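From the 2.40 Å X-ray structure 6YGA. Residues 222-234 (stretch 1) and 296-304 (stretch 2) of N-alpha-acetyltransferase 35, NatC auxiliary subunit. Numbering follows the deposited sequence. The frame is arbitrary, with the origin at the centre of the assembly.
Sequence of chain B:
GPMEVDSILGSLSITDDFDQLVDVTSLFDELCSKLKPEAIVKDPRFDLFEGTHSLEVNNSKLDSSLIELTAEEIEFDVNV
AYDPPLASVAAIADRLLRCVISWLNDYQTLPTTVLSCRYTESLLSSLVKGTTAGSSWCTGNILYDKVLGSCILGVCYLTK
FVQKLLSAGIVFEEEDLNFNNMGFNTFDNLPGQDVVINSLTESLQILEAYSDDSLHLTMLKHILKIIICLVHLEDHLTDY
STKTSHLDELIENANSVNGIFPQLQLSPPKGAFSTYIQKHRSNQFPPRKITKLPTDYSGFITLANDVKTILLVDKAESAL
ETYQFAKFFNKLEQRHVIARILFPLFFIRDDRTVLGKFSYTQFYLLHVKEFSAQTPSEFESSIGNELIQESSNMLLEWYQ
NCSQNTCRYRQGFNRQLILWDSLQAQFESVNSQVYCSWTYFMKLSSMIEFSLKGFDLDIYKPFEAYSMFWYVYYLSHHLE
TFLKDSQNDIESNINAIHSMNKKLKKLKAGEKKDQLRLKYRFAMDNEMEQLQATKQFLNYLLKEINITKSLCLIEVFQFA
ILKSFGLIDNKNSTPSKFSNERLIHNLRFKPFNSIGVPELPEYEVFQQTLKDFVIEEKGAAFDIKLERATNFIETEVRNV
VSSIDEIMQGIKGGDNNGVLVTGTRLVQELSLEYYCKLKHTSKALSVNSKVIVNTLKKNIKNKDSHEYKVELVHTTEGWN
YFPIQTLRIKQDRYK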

ATOM      1  N   HIS B 222       3.949 -20.343 -28.214  1.00 74.97           N
ATOM      2  CA  HIS B 222       3.059 -19.963 -27.118  1.00 70.55           C
ATOM      3  C   HIS B 222       3.440 -18.606 -26.543  1.00 68.57           C
ATOM      4  O   HIS B 222       2.563 -17.810 -26.187  1.00 66.88           O
ATOM      5  CB  HIS B 222       3.072 -21.029 -26.023  1.00 71.03           C
ATOM      6  CG  HIS B 222       2.236 -22.232 -26.333  1.00 73.73           C
ATOM      7  ND1 HIS B 222       2.779 -23.482 -26.536  1.00 76.84           N
ATOM      8  CD2 HIS B 222       0.896 -22.378 -26.470  1.00 74.12           C
ATOM      9  CE1 HIS B 222       1.811 -24.346 -26.788  1.00 78.74           C
ATOM     10  NE2 HIS B 222       0.659 -23.702 -26.755  1.00 76.47           N
ATOM     11  N   ILE B 223       4.742 -18.330 -26.431  1.00 69.78           N
ATOM     12  CA  ILE B 223       5.196 -17.027 -25.950  1.00 67.09           C
ATOM     13  C   ILE B 223       4.675 -15.919 -26.856  1.00 68.35           C
ATOM     14  O   ILE B 223       4.164 -14.894 -26.387  1.00 69.02           O
ATOM     15  CB  ILE B 223       6.732 -17.001 -25.850  1.00 65.34           C
ATOM     16  CG1 ILE B 223       7.208 -17.822 -24.652  1.00 65.56           C
ATOM     17  CG2 ILE B 223       7.245 -15.577 -25.755  1.00 62.52           C
ATOM     18  CD1 ILE B 223       8.713 -17.897 -24.530  1.00 66.24           C
ATOM     19  N   LEU B 224       4.782 -16.119 -28.172  1.00 69.64           N
ATOM     20  CA  LEU B 224       4.337 -15.104 -29.122  1.00 70.39           C
ATOM     21  C   LEU B 224       2.843 -14.827 -28.980  1.00 68.97           C
ATOM     22  O   LEU B 224       2.416 -13.667 -29.009  1.00 68.12           O
ATOM     23  CB  LEU B 224       4.669 -15.545 -30.547  1.00 75.10           C
ATOM     24  CG  LEU B 224       5.217 -14.471 -31.487  1.00 78.73           C
ATOM     25  CD1 LEU B 224       6.500 -13.909 -30.940  1.00 78.64           C
ATOM     26  CD2 LEU B 224       5.466 -15.045 -32.858  1.00 83.32           C
ATOM     27  N   LYS B 225       2.034 -15.877 -28.822  1.00 67.68           N
ATOM     28  CA  LYS B 225       0.594 -15.677 -28.687  1.00 64.65           C
ATOM     29  C   LYS B 225       0.250 -15.030 -27.352  1.00 61.48           C
ATOM     30  O   LYS B 225      -0.707 -14.252 -27.263  1.00 58.95           O
ATOM     31  CB  LYS B 225      -0.145 -17.003 -28.842  1.00 63.28           C
ATOM     32  CG  LYS B 225      -0.040 -17.641 -30.215  1.00 64.36           C
ATOM     33  CD  LYS B 225      -0.875 -18.911 -30.281  1.00 65.58           C
ATOM     34  CE  LYS B 225      -0.900 -19.492 -31.685  1.00 70.14           C
ATOM     35  NZ  LYS B 225      -1.748 -20.714 -31.773  1.00 73.51           N
ATOM     36  N   ILE B 226       1.012 -15.349 -26.301  1.00 60.94           N
ATOM     37  CA  ILE B 226       0.810 -14.700 -25.006  1.00 57.27           C
ATOM     38  C   ILE B 226       1.036 -13.199 -25.129  1.00 55.89           C
ATOM     39  O   ILE B 226       0.243 -12.389 -24.635  1.00 53.82           O
ATOM     40  CB  ILE B 226       1.730 -15.325 -23.938  1.00 55.57           C
ATOM     41  CG1 ILE B 226       1.208 -16.694 -23.497  1.00 56.40           C
ATOM     42  CG2 ILE B 226       1.862 -14.408 -22.731  1.00 51.09           C
ATOM     43  CD1 ILE B 226       2.054 -17.346 -22.419  1.00 55.58           C
ATOM     44  N   ILE B 227       2.117 -12.808 -25.809  1.00 56.70           N
ATOM     45  CA  ILE B 227       2.415 -11.390 -25.987  1.00 57.24           C
ATOM     46  C   ILE B 227       1.290 -10.695 -26.745  1.00 59.42           C
ATOM     47  O   ILE B 227       0.906  -9.568 -26.416  1.00 58.81           O
ATOM     48  CB  ILE B 227       3.776 -11.217 -26.688  1.00 56.50           C
ATOM     49  CG1 ILE B 227       4.894 -11.802 -25.818  1.00 56.50           C
ATOM     50  CG2 ILE B 227       4.054  -9.750 -26.986  1.00 54.98           C
ATOM     51  CD1 ILE B 227       6.283 -11.648 -26.400  1.00 57.94           C
ATOM     52  N   ILE B 228       0.731 -11.366 -27.758  1.00 61.33           N
ATOM     53  CA  ILE B 228      -0.404 -10.809 -28.494  1.00 59.68           C
ATOM     54  C   ILE B 228      -1.576 -10.549 -27.554  1.00 58.10           C
ATOM     55  O   ILE B 228      -2.246  -9.512 -27.642  1.00 55.27           O
ATOM     56  CB  ILE B 228      -0.801 -11.746 -29.651  1.00 59.47           C
ATOM     57  CG1 ILE B 228       0.270 -11.721 -30.743  1.00 61.12           C
ATOM     58  CG2 ILE B 228      -2.167 -11.370 -30.211  1.00 58.10           C
ATOM     59  CD1 ILE B 228      -0.046 -12.591 -31.938  1.00 62.12           C
ATOM     60  N   CYS B 229      -1.835 -11.478 -26.632  1.00 58.65           N
ATOM     61  CA  CYS B 229      -2.929 -11.294 -25.684  1.00 59.83           C
ATOM     62  C   CYS B 229      -2.669 -10.112 -24.758  1.00 59.61           C
ATOM     63  O   CYS B 229      -3.595  -9.361 -24.430  1.00 61.02           O
ATOM     64  CB  CYS B 229      -3.139 -12.571 -24.874  1.00 60.35           C
ATOM     65  SG  CYS B 229      -3.638 -14.002 -25.859  1.00 63.45           S
ATOM     66  N   LEU B 230      -1.420  -9.930 -24.321  1.00 59.86           N
ATOM     67  CA  LEU B 230      -1.110  -8.809 -23.438  1.00 57.54           C
ATOM     68  C   LEU B 230      -1.278  -7.479 -24.161  1.00 56.80           C
ATOM     69  O   LEU B 230      -1.682  -6.482 -23.552  1.00 55.00           O
ATOM     70  CB  LEU B 230       0.312  -8.945 -22.885  1.00 57.63           C
ATOM     71  CG  LEU B 230       0.602 -10.163 -22.002  1.00 58.67           C
ATOM     72  CD1 LEU B 230       2.101 -10.339 -21.783  1.00 59.85           C
ATOM     73  CD2 LEU B 230      -0.123 -10.041 -20.674  1.00 55.85           C
ATOM     74  N   VAL B 231      -0.964  -7.445 -25.459  1.00 55.53           N
ATOM     75  CA  VAL B 231      -1.157  -6.231 -26.244  1.00 56.06           C
ATOM     76  C   VAL B 231      -2.640  -5.908 -26.382  1.00 55.91           C
ATOM     77  O   VAL B 231      -3.024  -4.737 -26.489  1.00 56.31           O
ATOM     78  CB  VAL B 231      -0.472  -6.385 -27.615  1.00 57.82           C
ATOM     79  CG1 VAL B 231      -0.747  -5.177 -28.493  1.00 59.03           C
ATOM     80  CG2 VAL B 231       1.024  -6.583 -27.433  1.00 55.41           C
ATOM     81  N   HIS B 232      -3.495  -6.925 -26.352  1.00 57.49           N
ATOM     82  CA  HIS B 232      -4.931  -6.729 -26.490  1.00 60.24           C
ATOM     83  C   HIS B 232      -5.607  -6.271 -25.206  1.00 57.98           C
ATOM     84  O   HIS B 232      -6.829  -6.094 -25.206  1.00 58.34           O
ATOM     85  CB  HIS B 232      -5.593  -8.021 -26.969  1.00 63.76           C
ATOM     86  CG  HIS B 232      -5.609  -8.173 -28.457  1.00 68.43           C
ATOM     87  ND1 HIS B 232      -6.506  -7.507 -29.262  1.00 70.33           N
ATOM     88  CD2 HIS B 232      -4.842  -8.922 -29.285  1.00 70.52           C
ATOM     89  CE1 HIS B 232      -6.290  -7.835 -30.523  1.00 72.35           C
ATOM     90  NE2 HIS B 232      -5.287  -8.693 -30.565  1.00 72.42           N
ATOM     91  N   LEU B 233      -4.859  -6.080 -24.117  1.00 56.08           N
ATOM     92  CA  LEU B 233      -5.496  -5.697 -22.861  1.00 54.36           C
ATOM     93  C   LEU B 233      -6.041  -4.278 -22.915  1.00 55.37           C
ATOM     94  O   LEU B 233      -6.951  -3.937 -22.152  1.00 54.94           O
ATOM     95  CB  LEU B 233      -4.519  -5.839 -21.694  1.00 50.92           C
ATOM     96  CG  LEU B 233      -4.273  -7.264 -21.190  1.00 51.50           C
ATOM     97  CD1 LEU B 233      -3.237  -7.271 -20.073  1.00 51.02           C
ATOM     98  CD2 LEU B 233      -5.575  -7.891 -20.726  1.00 49.87           C
ATOM     99  N   GLU B 234      -5.506  -3.438 -23.801  1.00 56.05           N
ATOM    100  CA  GLU B 234      -6.002  -2.073 -23.902  1.00 54.80           C
ATOM    101  C   GLU B 234      -7.396  -2.000 -24.513  1.00 53.54           C
ATOM    102  O   GLU B 234      -8.031  -0.941 -24.436  1.00 57.83           O
ATOM    103  CB  GLU B 234      -5.029  -1.216 -24.715  1.00 56.97           C
ATOM    104  CG  GLU B 234      -5.062  -1.477 -26.204  1.00 60.84           C
ATOM    105  CD  GLU B 234      -4.306  -0.426 -26.990  1.00 63.42           C
ATOM    106  OE1 GLU B 234      -3.409   0.221 -26.410  1.00 63.75           O
ATOM    107  OE2 GLU B 234      -4.618  -0.241 -28.186  1.00 65.26           O
ATOM    108  N   ASP B 296       7.289 -20.149 -13.217  1.00 69.90           N
ATOM    109  CA  ASP B 296       6.267 -20.579 -14.163  1.00 69.42           C
ATOM    110  C   ASP B 296       5.493 -19.364 -14.664  1.00 64.64           C
ATOM    111  O   ASP B 296       5.760 -18.222 -14.275  1.00 60.37           O
ATOM    112  CB  ASP B 296       5.332 -21.624 -13.535  1.00 72.48           C
ATOM    113  CG  ASP B 296       4.581 -21.103 -12.313  1.00 73.39           C
ATOM    114  OD1 ASP B 296       4.594 -19.884 -12.044  1.00 71.92           O
ATOM    115  OD2 ASP B 296       3.968 -21.936 -11.613  1.00 75.48           O
ATOM    116  N   TYR B 297       4.514 -19.621 -15.533  1.00 65.54           N
ATOM    117  CA  TYR B 297       3.661 -18.580 -16.087  1.00 64.09           C
ATOM    118  C   TYR B 297       2.317 -18.480 -15.375  1.00 63.35           C
ATOM    119  O   TYR B 297       1.369 -17.924 -15.939  1.00 62.15           O
ATOM    120  CB  TYR B 297       3.431 -18.812 -17.582  1.00 65.88           C
ATOM    121  CG  TYR B 297       4.594 -18.454 -18.478  1.00 68.92           C
ATOM    122  CD1 TYR B 297       5.876 -18.287 -17.970  1.00 70.12           C
ATOM    123  CD2 TYR B 297       4.403 -18.274 -19.840  1.00 70.81           C
ATOM    124  CE1 TYR B 297       6.933 -17.959 -18.799  1.00 71.63           C
ATOM    125  CE2 TYR B 297       5.448 -17.948 -20.673  1.00 72.70           C
ATOM    126  CZ  TYR B 297       6.711 -17.791 -20.151  1.00 72.45           C
ATOM    127  OH  TYR B 297       7.748 -17.464 -20.992  1.00 71.94           O
ATOM    128  N   SER B 298       2.211 -19.011 -14.153  1.00 63.83           N
ATOM    129  CA  SER B 298       0.944 -18.966 -13.431  1.00 64.26           C
ATOM    130  C   SER B 298       0.482 -17.543 -13.147  1.00 62.73           C
ATOM    131  O   SER B 298      -0.720 -17.319 -12.960  1.00 63.06           O
ATOM    132  CB  SER B 298       1.053 -19.747 -12.119  1.00 64.99           C
ATOM    133  OG  SER B 298       1.042 -21.144 -12.353  1.00 67.25           O
ATOM    134  N   GLY B 299       1.402 -16.578 -13.112  1.00 59.91           N
ATOM    135  CA  GLY B 299       1.007 -15.200 -12.878  1.00 59.17           C
ATOM    136  C   GLY B 299       0.130 -14.635 -13.976  1.00 59.33           C
ATOM    137  O   GLY B 299      -0.713 -13.768 -13.721  1.00 59.54           O
ATOM    138  N   PHE B 300       0.312 -15.111 -15.210  1.00 58.97           N
ATOM    139  CA  PHE B 300      -0.546 -14.673 -16.306  1.00 57.19           C
ATOM    140  C   PHE B 300      -1.976 -15.158 -16.108  1.00 54.93           C
ATOM    141  O   PHE B 300      -2.932 -14.469 -16.483  1.00 52.65           O
ATOM    142  CB  PHE B 300       0.010 -15.167 -17.643  1.00 58.43           C
ATOM    143  CG  PHE B 300       1.251 -14.447 -18.091  1.00 57.34           C
ATOM    144  CD1 PHE B 300       1.303 -13.061 -18.099  1.00 54.17           C
ATOM    145  CD2 PHE B 300       2.366 -15.156 -18.502  1.00 58.32           C
ATOM    146  CE1 PHE B 300       2.445 -12.397 -18.515  1.00 53.36           C
ATOM    147  CE2 PHE B 300       3.511 -14.497 -18.918  1.00 57.73           C
ATOM    148  CZ  PHE B 300       3.550 -13.116 -18.923  1.00 54.29           C
ATOM    149  N   ILE B 301      -2.139 -16.344 -15.517  1.00 55.84           N
ATOM    150  CA  ILE B 301      -3.474 -16.868 -15.242  1.00 55.99           C
ATOM    151  C   ILE B 301      -4.185 -15.989 -14.221  1.00 54.67           C
ATOM    152  O   ILE B 301      -5.359 -15.634 -14.389  1.00 53.74           O
ATOM    153  CB  ILE B 301      -3.388 -18.329 -14.766  1.00 58.04           C
ATOM    154  CG1 ILE B 301      -2.697 -19.200 -15.820  1.00 61.21           C
ATOM    155  CG2 ILE B 301      -4.771 -18.873 -14.451  1.00 57.67           C
ATOM    156  CD1 ILE B 301      -2.496 -20.644 -15.391  1.00 62.43           C
ATOM    157  N   THR B 302      -3.482 -15.626 -13.145  1.00 53.69           N
ATOM    158  CA  THR B 302      -4.054 -14.728 -12.146  1.00 51.71           C
ATOM    159  C   THR B 302      -4.433 -13.390 -12.768  1.00 50.82           C
ATOM    160  O   THR B 302      -5.498 -12.837 -12.470  1.00 49.41           O
ATOM    161  CB  THR B 302      -3.064 -14.527 -10.996  1.00 49.67           C
ATOM    162  OG1 THR B 302      -2.761 -15.794 -10.398  1.00 54.04           O
ATOM    163  CG2 THR B 302      -3.649 -13.606  -9.938  1.00 44.79           C
ATOM    164  N   LEU B 303      -3.578 -12.863 -13.647  1.00 50.84           N
ATOM    165  CA  LEU B 303      -3.884 -11.599 -14.309  1.00 48.69           C
ATOM    166  C   LEU B 303      -5.125 -11.716 -15.182  1.00 47.13           C
ATOM    167  O   LEU B 303      -5.983 -10.825 -15.177  1.00 45.69           O
ATOM    168  CB  LEU B 303      -2.688 -11.146 -15.144  1.00 47.63           C
ATOM    169  CG  LEU B 303      -2.963 -10.023 -16.142  1.00 47.24           C
ATOM    170  CD1 LEU B 303      -3.284  -8.723 -15.420  1.00 47.08           C
ATOM    171  CD2 LEU B 303      -1.780  -9.852 -17.079  1.00 45.52           C
ATOM    172  N   ALA B 304      -5.243 -12.812 -15.932  1.00 46.95           N
ATOM    173  CA  ALA B 304      -6.360 -12.948 -16.862  1.00 47.72           C
ATOM    174  C   ALA B 304      -7.687 -13.099 -16.127  1.00 47.20           C
ATOM    175  O   ALA B 304      -8.688 -12.491 -16.521  1.00 47.74           O
ATOM    176  CB  ALA B 304      -6.124 -14.134 -17.795  1.00 49.70           C
TER

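Two helical segments run in broadly the same direction, their axes 29° apart and no closer than 12.5 Å. That is a wide spacing: even the nearest backbone pair in register, Ile226 and Phe300, has its CA atoms 8.8 Å apart, and the gap is filled by large apolar side chains. Within each helix the main chain satisfies itself, as in Leu230 N to Ile226 O (3.0 Å) and Ala304 N to Phe300 O (2.9 Å), and no hydrogen bond crosses between the stretches.

The contact is made almost wholly by apolar side-chain atoms, and its rule is a spacing of three or four residues. Ile223, Ile226, Leu230 and Leu233 meet Tyr297, Phe300 and Leu303. Ile226 serves both aromatics: its CD1 lies 3.6 Å from Tyr297 CD2, at the ring edge, while its CG2 sits over one face of Phe300, 4.2 Å from CE2. Ile223 CG1 also approaches the tyrosine edge, and its CD1 is 3.7 Å from Tyr297 OH, a hydroxyl hydrogen-bonded elsewhere in the structure. Leu230 then links Phe300 to Leu303, with CD1 3.9 Å from Phe300 CE1 and CD2 4.0 Å from Leu303 CD2. Leu233 CD1 reaches that same Leu303 CD2 at 4.2 Å, extending the apolar row beyond Leu230.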